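PDB 4KP2: methanogen homoaconitase large subunit from Methanocaldococcus jannaschii, which forms the large, iron-sulfur-binding component of a hydro-lyase that interconverts (R)-homocitrate, cis-homoaconitate and homoisocitrate in 2-oxosuberate biosynthesis. Local coordinates for residues N131-T143 / A151-Y163. Numbering follows the deposited sequence.
Sequences NMFVAGGDSHTCT and ATGFGATDMAYIY
The methyl of A135 lies under three apolar groups at once, F154 CE2, M159 CE and I162 CD1, where a five-stranded parallel sheet meets a helix that packs on it. In the alpha-beta-alpha sandwich of the aconitase family, strand 133-136 runs beside 150-153, one of the two edge strands of this sheet within the chain, and the chain then turns back as helix 156-165 to cover one face. The pairing is carried by T152 N to V134 O, G136 N to T152 O, and F154 N to G136 O, the last short and nearly straight (2.7 Å, 170°).

M159 bends at chi2 and chi3 (-78° and 91°), bringing its sulfur to 3.2 Å from G137 N while CE folds back over A135 CB. I162 CD1 sits 4.0 Å above the centre of the F154 ring, whose edge is turned to F133 CZ; T168 of strand 167-180 touches all three of these side chains.

The sheet's other face, bearing V134 and A151, shows how a loop can close over a strand pair. Here T141 CG2, set anti to the backbone N, rests 3.4 Å from T152 O, while OG1 donates to D138 O. A valine in place of T141 would probably leave D138 O without this side-chain bond, making the turn less firmly held. The D138 side chain lies about 6 Å from that of C383, a predicted [4Fe-4S] ligand, so the turn probably borders the cluster site. D138 OD1 closes an Asx turn by accepting from H140 N at 2.8 Å, and also bonds H120 NE2.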
ATOM      1  N   ASN A 131      29.265 -13.266 -14.423  1.00 50.87           N
ATOM      2  CA  ASN A 131      30.431 -13.917 -13.818  1.00 47.27           C
ATOM      3  C   ASN A 131      30.640 -13.614 -12.331  1.00 46.60           C
ATOM      4  O   ASN A 131      31.606 -14.084 -11.727  1.00 50.79           O
ATOM      5  CB  ASN A 131      31.710 -13.614 -14.609  1.00 44.61           C
ATOM      6  CG  ASN A 131      31.578 -13.947 -16.079  1.00 41.07           C
ATOM      7  OD1 ASN A 131      30.783 -14.803 -16.466  1.00 41.79           O
ATOM      8  ND2 ASN A 131      32.359 -13.268 -16.911  1.00 50.94           N
ATOM      9  N   MET A 132      29.734 -12.841 -11.743  1.00 43.72           N
ATOM     10  CA  MET A 132      29.834 -12.483 -10.332  1.00 46.34           C
ATOM     11  C   MET A 132      29.518 -13.654  -9.409  1.00 42.42           C
ATOM     12  O   MET A 132      29.001 -14.685  -9.842  1.00 43.07           O
ATOM     13  CB  MET A 132      28.887 -11.329  -9.997  1.00 40.95           C
ATOM     14  CG  MET A 132      29.470  -9.941 -10.184  1.00 41.05           C
ATOM     15  SD  MET A 132      28.379  -8.683  -9.489  1.00 43.36           S
ATOM     16  CE  MET A 132      29.323  -7.194  -9.791  1.00 46.22           C
ATOM     17  N   PHE A 133      29.843 -13.482  -8.133  1.00 39.39           N
ATOM     18  CA  PHE A 133      29.368 -14.376  -7.089  1.00 41.06           C
ATOM     19  C   PHE A 133      28.472 -13.564  -6.165  1.00 39.00           C
ATOM     20  O   PHE A 133      28.956 -12.797  -5.333  1.00 38.50           O
ATOM     21  CB  PHE A 133      30.536 -14.972  -6.305  1.00 37.69           C
ATOM     22  CG  PHE A 133      30.113 -15.918  -5.217  1.00 34.40           C
ATOM     23  CD1 PHE A 133      29.907 -17.260  -5.488  1.00 40.83           C
ATOM     24  CD2 PHE A 133      29.921 -15.466  -3.923  1.00 42.55           C
ATOM     25  CE1 PHE A 133      29.518 -18.132  -4.489  1.00 40.89           C
ATOM     26  CE2 PHE A 133      29.529 -16.334  -2.921  1.00 49.22           C
ATOM     27  CZ  PHE A 133      29.329 -17.668  -3.205  1.00 35.34           C
ATOM     28  N   VAL A 134      27.163 -13.727  -6.323  1.00 38.25           N
ATOM     29  CA  VAL A 134      26.203 -12.917  -5.583  1.00 42.59           C
ATOM     30  C   VAL A 134      25.627 -13.648  -4.374  1.00 40.35           C
ATOM     31  O   VAL A 134      24.939 -14.659  -4.510  1.00 35.59           O
ATOM     32  CB  VAL A 134      25.053 -12.442  -6.490  1.00 41.04           C
ATOM     33  CG1 VAL A 134      24.049 -11.623  -5.691  1.00 43.40           C
ATOM     34  CG2 VAL A 134      25.598 -11.636  -7.656  1.00 35.07           C
ATOM     35  N   ALA A 135      25.915 -13.123  -3.188  1.00 35.34           N
ATOM     36  CA  ALA A 135      25.402 -13.694  -1.952  1.00 35.46           C
ATOM     37  C   ALA A 135      24.272 -12.832  -1.410  1.00 43.14           C
ATOM     38  O   ALA A 135      24.371 -11.605  -1.390  1.00 44.31           O
ATOM     39  CB  ALA A 135      26.514 -13.814  -0.931  1.00 38.80           C
ATOM     40  N   GLY A 136      23.197 -13.473  -0.969  1.00 39.96           N
ATOM     41  CA  GLY A 136      22.041 -12.741  -0.489  1.00 43.96           C
ATOM     42  C   GLY A 136      21.345 -13.381   0.695  1.00 44.29           C
ATOM     43  O   GLY A 136      21.292 -14.605   0.817  1.00 41.36           O
ATOM     44  N   GLY A 137      20.809 -12.540   1.573  1.00 41.07           N
ATOM     45  CA  GLY A 137      20.040 -13.006   2.712  1.00 40.77           C
ATOM     46  C   GLY A 137      18.590 -13.221   2.324  1.00 40.54           C
ATOM     47  O   GLY A 137      17.679 -12.661   2.934  1.00 38.58           O
ATOM     48  N   ASP A 138      18.384 -14.035   1.295  1.00 46.01           N
ATOM     49  CA  ASP A 138      17.051 -14.303   0.780  1.00 41.14           C
ATOM     50  C   ASP A 138      17.064 -15.635   0.042  1.00 48.22           C
ATOM     51  O   ASP A 138      18.031 -15.962  -0.646  1.00 44.48           O
ATOM     52  CB  ASP A 138      16.611 -13.181  -0.162  1.00 42.17           C
ATOM     53  CG  ASP A 138      15.155 -13.293  -0.564  1.00 45.48           C
ATOM     54  OD1 ASP A 138      14.867 -13.967  -1.574  1.00 46.79           O
ATOM     55  OD2 ASP A 138      14.300 -12.700   0.129  1.00 46.20           O
ATOM     56  N   SER A 139      15.988 -16.401   0.183  1.00 50.06           N
ATOM     57  CA  SER A 139      15.914 -17.733  -0.409  1.00 43.38           C
ATOM     58  C   SER A 139      15.738 -17.702  -1.927  1.00 46.49           C
ATOM     59  O   SER A 139      15.688 -18.750  -2.571  1.00 47.90           O
ATOM     60  CB  SER A 139      14.789 -18.546   0.239  1.00 44.69           C
ATOM     61  OG  SER A 139      13.541 -17.889   0.099  1.00 59.41           O
ATOM     62  N   HIS A 140      15.650 -16.503  -2.494  1.00 45.41           N
ATOM     63  CA  HIS A 140      15.492 -16.353  -3.936  1.00 43.22           C
ATOM     64  C   HIS A 140      16.574 -15.469  -4.547  1.00 38.46           C
ATOM     65  O   HIS A 140      16.314 -14.705  -5.476  1.00 40.35           O
ATOM     66  CB  HIS A 140      14.106 -15.800  -4.275  1.00 43.95           C
ATOM     67  CG  HIS A 140      12.986 -16.726  -3.921  1.00 48.05           C
ATOM     68  ND1 HIS A 140      12.428 -16.773  -2.660  1.00 54.53           N
ATOM     69  CD2 HIS A 140      12.324 -17.648  -4.658  1.00 49.12           C
ATOM     70  CE1 HIS A 140      11.468 -17.678  -2.640  1.00 56.20           C
ATOM     71  NE2 HIS A 140      11.384 -18.226  -3.839  1.00 53.66           N
ATOM     72  N   THR A 141      17.789 -15.584  -4.023  1.00 40.71           N
ATOM     73  CA  THR A 141      18.934 -14.872  -4.574  1.00 39.86           C
ATOM     74  C   THR A 141      19.353 -15.534  -5.885  1.00 44.84           C
ATOM     75  O   THR A 141      20.077 -14.949  -6.691  1.00 40.85           O
ATOM     76  CB  THR A 141      20.112 -14.859  -3.579  1.00 44.27           C
ATOM     77  OG1 THR A 141      19.636 -14.475  -2.282  1.00 41.96           O
ATOM     78  CG2 THR A 141      21.194 -13.883  -4.022  1.00 39.05           C
ATOM     79  N   CYS A 142      18.865 -16.752  -6.101  1.00 42.78           N
ATOM     80  CA  CYS A 142      19.155 -17.514  -7.313  1.00 42.06           C
ATOM     81  C   CYS A 142      18.635 -16.830  -8.579  1.00 42.83           C
ATOM     82  O   CYS A 142      18.994 -17.215  -9.692  1.00 48.30           O
ATOM     83  CB  CYS A 142      18.565 -18.921  -7.204  1.00 40.90           C
ATOM     84  SG  CYS A 142      16.796 -18.959  -6.823  1.00 48.23           S
ATOM     85  N   THR A 143      17.789 -15.820  -8.397  1.00 40.68           N
ATOM     86  CA  THR A 143      17.226 -15.055  -9.504  1.00 48.96           C
ATOM     87  C   THR A 143      18.316 -14.417 -10.362  1.00 48.56           C
ATOM     88  O   THR A 143      18.179 -14.308 -11.581  1.00 50.76           O
ATOM     89  CB  THR A 143      16.286 -13.946  -8.979  1.00 41.27           C
ATOM     90  OG1 THR A 143      15.294 -14.523  -8.120  1.00 48.05           O
ATOM     91  CG2 THR A 143      15.599 -13.224 -10.128  1.00 38.67           C
ATOM     92  N   ALA A 151      24.717 -17.209  -8.082  1.00 39.41           N
ATOM     93  CA  ALA A 151      24.040 -16.515  -6.993  1.00 40.47           C
ATOM     94  C   ALA A 151      23.219 -17.462  -6.127  1.00 41.24           C
ATOM     95  O   ALA A 151      22.354 -18.181  -6.627  1.00 45.09           O
ATOM     96  CB  ALA A 151      23.161 -15.403  -7.543  1.00 40.33           C
ATOM     97  N   THR A 152      23.497 -17.458  -4.827  1.00 36.84           N
ATOM     98  CA  THR A 152      22.781 -18.308  -3.882  1.00 42.92           C
ATOM     99  C   THR A 152      22.337 -17.521  -2.654  1.00 41.92           C
ATOM    100  O   THR A 152      22.808 -16.411  -2.412  1.00 39.61           O
ATOM    101  CB  THR A 152      23.644 -19.498  -3.420  1.00 41.97           C
ATOM    102  OG1 THR A 152      24.900 -19.016  -2.928  1.00 37.85           O
ATOM    103  CG2 THR A 152      23.893 -20.460  -4.573  1.00 47.61           C
ATOM    104  N   GLY A 153      21.426 -18.105  -1.882  1.00 37.50           N
ATOM    105  CA  GLY A 153      20.913 -17.463  -0.687  1.00 40.44           C
ATOM    106  C   GLY A 153      21.515 -18.021   0.588  1.00 44.28           C
ATOM    107  O   GLY A 153      21.715 -19.228   0.718  1.00 45.52           O
ATOM    108  N   PHE A 154      21.800 -17.134   1.535  1.00 44.64           N
ATOM    109  CA  PHE A 154      22.396 -17.535   2.802  1.00 41.92           C
ATOM    110  C   PHE A 154      21.531 -17.107   3.981  1.00 41.11           C
ATOM    111  O   PHE A 154      20.686 -16.222   3.853  1.00 33.08           O
ATOM    112  CB  PHE A 154      23.794 -16.934   2.945  1.00 37.69           C
ATOM    113  CG  PHE A 154      24.772 -17.424   1.917  1.00 43.57           C
ATOM    114  CD1 PHE A 154      25.557 -18.534   2.168  1.00 39.12           C
ATOM    115  CD2 PHE A 154      24.906 -16.777   0.699  1.00 43.67           C
ATOM    116  CE1 PHE A 154      26.458 -18.993   1.225  1.00 39.11           C
ATOM    117  CE2 PHE A 154      25.806 -17.230  -0.247  1.00 36.39           C
ATOM    118  CZ  PHE A 154      26.583 -18.339   0.016  1.00 38.33           C
ATOM    119  N   GLY A 155      21.756 -17.735   5.130  1.00 42.60           N
ATOM    120  CA  GLY A 155      21.034 -17.390   6.339  1.00 37.89           C
ATOM    121  C   GLY A 155      21.644 -16.190   7.033  1.00 40.83           C
ATOM    122  O   GLY A 155      22.617 -15.611   6.553  1.00 35.81           O
ATOM    123  N   ALA A 156      21.068 -15.818   8.173  1.00 32.55           N
ATOM    124  CA  ALA A 156      21.542 -14.669   8.937  1.00 37.80           C
ATOM    125  C   ALA A 156      22.972 -14.876   9.427  1.00 44.05           C
ATOM    126  O   ALA A 156      23.759 -13.931   9.497  1.00 45.36           O
ATOM    127  CB  ALA A 156      20.614 -14.398  10.111  1.00 42.84           C
ATOM    128  N   THR A 157      23.298 -16.118   9.764  1.00 45.69           N
ATOM    129  CA  THR A 157      24.633 -16.465  10.236  1.00 44.83           C
ATOM    130  C   THR A 157      25.680 -16.311   9.134  1.00 37.91           C
ATOM    131  O   THR A 157      26.704 -15.654   9.331  1.00 37.01           O
ATOM    132  CB  THR A 157      24.667 -17.903  10.800  1.00 41.99           C
ATOM    133  OG1 THR A 157      24.165 -17.903  12.143  1.00 52.06           O
ATOM    134  CG2 THR A 157      26.081 -18.456  10.799  1.00 46.22           C
ATOM    135  N   ASP A 158      25.417 -16.911   7.977  1.00 36.93           N
ATOM    136  CA  ASP A 158      26.364 -16.876   6.868  1.00 42.35           C
ATOM    137  C   ASP A 158      26.517 -15.478   6.279  1.00 42.26           C
ATOM    138  O   ASP A 158      27.583 -15.123   5.779  1.00 41.27           O
ATOM    139  CB  ASP A 158      25.957 -17.868   5.777  1.00 40.49           C
ATOM    140  CG  ASP A 158      26.286 -19.300   6.145  1.00 41.57           C
ATOM    141  OD1 ASP A 158      27.221 -19.505   6.947  1.00 41.93           O
ATOM    142  OD2 ASP A 158      25.613 -20.219   5.634  1.00 50.08           O
ATOM    143  N   MET A 159      25.449 -14.689   6.341  1.00 44.69           N
ATOM    144  CA  MET A 159      25.483 -13.328   5.821  1.00 42.11           C
ATOM    145  C   MET A 159      26.381 -12.428   6.663  1.00 43.40           C
ATOM    146  O   MET A 159      26.991 -11.493   6.148  1.00 41.44           O
ATOM    147  CB  MET A 159      24.070 -12.743   5.732  1.00 45.19           C
ATOM    148  CG  MET A 159      23.260 -13.226   4.530  1.00 43.50           C
ATOM    149  SD  MET A 159      23.710 -12.420   2.981  1.00 53.55           S
ATOM    150  CE  MET A 159      24.966 -13.531   2.339  1.00 36.58           C
ATOM    151  N   ALA A 160      26.455 -12.717   7.958  1.00 39.69           N
ATOM    152  CA  ALA A 160      27.330 -11.975   8.857  1.00 43.49           C
ATOM    153  C   ALA A 160      28.788 -12.327   8.582  1.00 45.61           C
ATOM    154  O   ALA A 160      29.662 -11.460   8.601  1.00 45.47           O
ATOM    155  CB  ALA A 160      26.976 -12.268  10.303  1.00 40.99           C
ATOM    156  N   TYR A 161      29.034 -13.609   8.333  1.00 43.59           N
ATOM    157  CA  TYR A 161      30.368 -14.103   8.012  1.00 40.21           C
ATOM    158  C   TYR A 161      30.884 -13.447   6.738  1.00 43.07           C
ATOM    159  O   TYR A 161      32.027 -12.994   6.674  1.00 46.03           O
ATOM    160  CB  TYR A 161      30.330 -15.624   7.843  1.00 40.42           C
ATOM    161  CG  TYR A 161      31.673 -16.258   7.559  1.00 40.69           C
ATOM    162  CD1 TYR A 161      32.511 -16.648   8.596  1.00 49.31           C
ATOM    163  CD2 TYR A 161      32.098 -16.479   6.255  1.00 47.84           C
ATOM    164  CE1 TYR A 161      33.737 -17.232   8.341  1.00 54.02           C
ATOM    165  CE2 TYR A 161      33.323 -17.061   5.991  1.00 49.27           C
ATOM    166  CZ  TYR A 161      34.137 -17.436   7.037  1.00 49.62           C
ATOM    167  OH  TYR A 161      35.356 -18.017   6.778  1.00 47.87           O
ATOM    168  N   ILE A 162      30.026 -13.401   5.724  1.00 42.25           N
ATOM    169  CA  ILE A 162      30.372 -12.796   4.444  1.00 41.93           C
ATOM    170  C   ILE A 162      30.559 -11.287   4.581  1.00 45.94           C
ATOM    171  O   ILE A 162      31.461 -10.706   3.976  1.00 47.85           O
ATOM    172  CB  ILE A 162      29.301 -13.112   3.380  1.00 44.59           C
ATOM    173  CG1 ILE A 162      29.329 -14.603   3.038  1.00 40.22           C
ATOM    174  CG2 ILE A 162      29.514 -12.277   2.129  1.00 38.94           C
ATOM    175  CD1 ILE A 162      28.323 -15.014   1.994  1.00 39.75           C
ATOM    176  N   TYR A 163      29.712 -10.660   5.391  1.00 46.81           N
ATOM    177  CA  TYR A 163      29.810  -9.226   5.646  1.00 44.45           C
ATOM    178  C   TYR A 163      31.141  -8.847   6.287  1.00 54.02           C
ATOM    179  O   TYR A 163      31.608  -7.719   6.141  1.00 56.73           O
ATOM    180  CB  TYR A 163      28.661  -8.755   6.540  1.00 45.97           C
ATOM    181  CG  TYR A 163      27.395  -8.398   5.794  1.00 50.40           C
ATOM    182  CD1 TYR A 163      27.386  -8.302   4.409  1.00 48.25           C
ATOM    183  CD2 TYR A 163      26.213  -8.144   6.478  1.00 42.26           C
ATOM    184  CE1 TYR A 163      26.232  -7.971   3.725  1.00 44.53           C
ATOM    185  CE2 TYR A 163      25.054  -7.812   5.803  1.00 40.07           C
ATOM    186  CZ  TYR A 163      25.070  -7.727   4.425  1.00 45.51           C
ATOM    187  OH  TYR A 163      23.921  -7.395   3.744  1.00 43.31           O
TER